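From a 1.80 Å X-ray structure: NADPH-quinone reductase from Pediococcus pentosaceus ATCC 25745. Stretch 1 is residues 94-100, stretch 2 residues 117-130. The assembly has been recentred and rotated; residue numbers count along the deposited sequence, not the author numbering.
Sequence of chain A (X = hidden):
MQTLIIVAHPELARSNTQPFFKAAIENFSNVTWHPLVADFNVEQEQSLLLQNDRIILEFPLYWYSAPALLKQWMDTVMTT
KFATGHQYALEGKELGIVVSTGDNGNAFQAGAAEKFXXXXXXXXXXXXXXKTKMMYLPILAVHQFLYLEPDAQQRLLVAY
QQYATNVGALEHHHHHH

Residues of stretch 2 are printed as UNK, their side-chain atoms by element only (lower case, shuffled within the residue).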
# COMPACT_ATOMS: atom_id res chain seq x y z
N GLU A 94 14.79 14.33 1.70
CA GLU A 94 14.72 13.48 0.52
C GLU A 94 14.09 12.17 0.95
O GLU A 94 14.37 11.69 2.04
CB GLU A 94 16.10 13.23 -0.09
CG GLU A 94 16.69 14.46 -0.78
CD GLU A 94 18.15 14.32 -1.12
OE1 GLU A 94 18.87 13.56 -0.45
OE2 GLU A 94 18.60 14.99 -2.08
N LEU A 95 13.22 11.63 0.09
CA LEU A 95 12.61 10.33 0.33
C LEU A 95 13.15 9.37 -0.72
O LEU A 95 13.03 9.65 -1.92
CB LEU A 95 11.09 10.38 0.22
CG LEU A 95 10.40 9.03 0.48
CD1 LEU A 95 10.62 8.55 1.96
CD2 LEU A 95 8.90 9.07 0.14
N GLY A 96 13.73 8.26 -0.28
CA GLY A 96 14.21 7.21 -1.17
C GLY A 96 13.52 5.90 -0.87
O GLY A 96 12.98 5.69 0.23
N ILE A 97 13.54 5.00 -1.84
CA ILE A 97 12.90 3.70 -1.73
C ILE A 97 13.89 2.66 -2.22
O ILE A 97 14.39 2.75 -3.35
CB ILE A 97 11.62 3.65 -2.63
CG1 ILE A 97 10.60 4.73 -2.21
CG2 ILE A 97 11.02 2.21 -2.64
CD1 ILE A 97 9.99 4.54 -0.84
N VAL A 98 14.21 1.69 -1.36
CA VAL A 98 14.97 0.51 -1.78
C VAL A 98 14.01 -0.68 -1.72
O VAL A 98 13.73 -1.19 -0.63
CB VAL A 98 16.22 0.27 -0.90
CG1 VAL A 98 16.99 -1.01 -1.36
CG2 VAL A 98 17.14 1.51 -0.97
N VAL A 99 13.46 -1.07 -2.87
CA VAL A 99 12.41 -2.09 -2.92
C VAL A 99 12.91 -3.36 -3.58
O VAL A 99 13.45 -3.32 -4.68
CB VAL A 99 11.10 -1.55 -3.61
CG1 VAL A 99 11.37 -0.99 -5.04
CG2 VAL A 99 10.03 -2.63 -3.64
N SER A 100 12.80 -4.48 -2.88
CA SER A 100 13.34 -5.72 -3.40
C SER A 100 12.20 -6.62 -3.88
O SER A 100 11.09 -6.59 -3.32
CB SER A 100 14.25 -6.40 -2.37
OG SER A 100 13.51 -6.73 -1.22
N UNK A 117 5.28 -0.66 -14.37
CA UNK A 117 6.65 -0.44 -13.91
C UNK A 117 6.71 -0.24 -12.39
O UNK A 117 5.71 0.10 -11.74
o UNK A 117 6.46 1.94 -14.32
c UNK A 117 7.27 0.79 -14.60
c UNK A 117 7.37 0.60 -16.11
N UNK A 118 7.90 -0.40 -11.82
CA UNK A 118 8.08 -0.12 -10.41
C UNK A 118 7.71 1.33 -10.08
O UNK A 118 7.08 1.60 -9.05
c UNK A 118 9.82 -1.93 -10.17
c UNK A 118 8.97 -2.80 -9.22
c UNK A 118 9.54 -0.43 -10.01
c UNK A 118 9.83 0.07 -8.56
N UNK A 119 8.06 2.24 -10.97
CA UNK A 119 7.68 3.66 -10.82
C UNK A 119 6.18 3.82 -10.61
O UNK A 119 5.74 4.53 -9.72
c UNK A 119 8.07 4.46 -12.07
o UNK A 119 9.45 4.76 -12.10
N UNK A 120 5.40 3.17 -11.45
CA UNK A 120 3.94 3.24 -11.33
C UNK A 120 3.42 2.62 -10.03
O UNK A 120 2.49 3.15 -9.41
c UNK A 120 3.56 3.25 -13.84
o UNK A 120 4.02 1.65 -15.54
c UNK A 120 3.14 2.37 -14.98
o UNK A 120 1.92 2.34 -15.26
c UNK A 120 3.32 2.53 -12.51
N UNK A 121 4.01 1.51 -9.62
CA UNK A 121 3.58 0.83 -8.40
C UNK A 121 3.94 1.59 -7.13
O UNK A 121 3.23 1.49 -6.12
c UNK A 121 4.15 -0.59 -8.33
c UNK A 121 4.48 -2.79 -9.50
c UNK A 121 3.65 -1.49 -9.45
c UNK A 121 2.17 -1.79 -9.30
N UNK A 122 5.01 2.38 -7.18
CA UNK A 122 5.43 3.14 -6.00
C UNK A 122 4.75 4.51 -5.92
O UNK A 122 5.13 5.33 -5.08
se UNK A 122 7.45 1.03 -4.21
c UNK A 122 6.10 -0.23 -4.86
c UNK A 122 7.76 1.99 -5.89
c UNK A 122 6.97 3.30 -5.99
N UNK A 123 3.77 4.76 -6.78
CA UNK A 123 3.10 6.06 -6.83
C UNK A 123 2.58 6.56 -5.47
O UNK A 123 2.67 7.75 -5.21
c UNK A 123 1.71 7.50 -8.41
c UNK A 123 1.95 6.08 -7.86
c UNK A 123 2.89 7.96 -9.25
c UNK A 123 3.75 7.37 -11.51
n UNK A 123 3.45 6.85 -12.69
n UNK A 123 2.77 7.43 -10.60
n UNK A 123 4.99 7.78 -11.26
N UNK A 124 2.02 5.67 -4.61
CA UNK A 124 1.61 6.24 -3.31
C UNK A 124 2.73 6.91 -2.53
O UNK A 124 2.47 7.87 -1.81
c UNK A 124 1.07 5.03 -2.54
c UNK A 124 0.70 4.04 -3.58
c UNK A 124 1.68 4.24 -4.71
N UNK A 125 3.97 6.43 -2.67
CA UNK A 125 5.10 7.08 -1.96
C UNK A 125 5.48 8.39 -2.60
O UNK A 125 5.87 9.34 -1.93
c UNK A 125 5.91 4.09 1.26
c UNK A 125 6.12 5.16 0.41
c UNK A 125 5.70 2.63 -0.62
c UNK A 125 5.71 2.82 0.73
c UNK A 125 5.88 3.71 -1.48
c UNK A 125 6.31 6.14 -1.89
c UNK A 125 6.11 4.98 -0.97
N UNK A 126 5.39 8.43 -3.93
CA UNK A 126 5.64 9.68 -4.64
C UNK A 126 4.61 10.73 -4.22
O UNK A 126 4.97 11.88 -3.97
c UNK A 126 6.02 10.62 -7.01
c UNK A 126 6.17 10.23 -8.50
o UNK A 126 6.37 11.15 -9.33
o UNK A 126 6.08 9.03 -8.84
c UNK A 126 5.62 9.42 -6.15
N UNK A 127 3.35 10.34 -4.15
CA UNK A 127 2.29 11.26 -3.72
C UNK A 127 2.49 11.73 -2.26
O UNK A 127 2.26 12.89 -1.93
c UNK A 127 0.92 10.63 -3.91
N UNK A 128 2.94 10.82 -1.40
CA UNK A 128 3.31 11.19 -0.03
C UNK A 128 4.41 12.25 -0.01
O UNK A 128 4.32 13.26 0.69
c UNK A 128 3.78 10.80 4.49
c UNK A 128 4.25 10.30 2.16
c UNK A 128 6.04 10.74 3.72
c UNK A 128 3.77 9.96 0.77
c UNK A 128 3.34 10.49 3.20
c UNK A 128 5.14 10.92 4.73
c UNK A 128 5.60 10.43 2.43
N UNK A 129 5.48 12.00 -0.76
CA UNK A 129 6.58 12.95 -0.85
C UNK A 129 6.10 14.30 -1.35
O UNK A 129 6.47 15.33 -0.80
c UNK A 129 7.71 12.38 -1.75
N UNK A 130 5.25 14.30 -2.39
CA UNK A 130 4.72 15.55 -2.93
C UNK A 130 3.92 16.30 -1.85
O UNK A 130 4.09 17.51 -1.65
n UNK A 130 5.93 15.17 -5.42
c UNK A 130 4.64 14.87 -5.41
o UNK A 130 4.09 14.26 -6.35
c UNK A 130 3.83 15.29 -4.18

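Position 117 carries one carbon bearing one oxygen and one carbon, a fork that fits threonine; it does not reach stretch 1. T117 OG1 accepts from the backbone N of position 120 at 3.3 Å, capping the first helix. Position 118 has four carbons forked at the first, one arm two carbons long: isoleucine. I118 CG2 lies 4.0 Å from V99 CG1. Position 119, one carbon then one oxygen, is a serine with no contact to the strand.

Position 120 has three carbons, the third carrying two oxygens: glutamate. It folds back on the cap, E120 OE1 accepting from T117 N at 2.9 Å and from T117 OG1 at 2.7 Å. Position 121 shows four carbons forked at the second, hence leucine, buried but out of reach of the strand. Position 122 is an unbranched chain of two carbons, selenium and a carbon, which is selenomethionine; M122 SE sits 4.1 Å from I97 CG2 and 4.5 Å from V99 CG1. It leaves helical phi/psi after the first helix and stands at the N-cap position of the second.

Position 123 has three carbons, a nitrogen, then a carbon carrying two more nitrogens: arginine, its chain remote from stretch 1. Position 124 has three carbons closing a ring onto the backbone nitrogen, so it is proline, also without contact. At 125 one carbon leads to a six-carbon ring with no further atom, identifying phenylalanine. I97 CD1 lies over one face of that ring, 4.2 Å from the F125 centroid and 22° off its normal, a CH-pi contact.

Position 126, three carbons ending in two oxygens, is glutamate. Its CA-to-CB bond points away from the strand, and E126 OE1 forms a salt bridge with R123 NH1 at 2.9 Å. The single carbon at 127 is alanine, out of reach. Position 128 repeats the six-carbon ring on one carbon: phenylalanine, with L95 CD2 at the ring edge, 4.2 Å from F128 CD2. Position 129, again one carbon, is alanine; A129 CB is 4.0 Å from L95 CD2. Position 130, two carbons with one oxygen and one nitrogen on the second, is asparagine, clear of the strand.

The contact is apolar, with no hydrogen bond across it and 307 Å² buried in total. Alternate strand residues L95, I97 and V99 point toward stretch 2. Because the strand and second helix run nearly antiparallel (172°), L95 meets the later turns while V99 meets I118 and M122.

Stretch 2, residues 117-130: TISELMRPFEAFAN
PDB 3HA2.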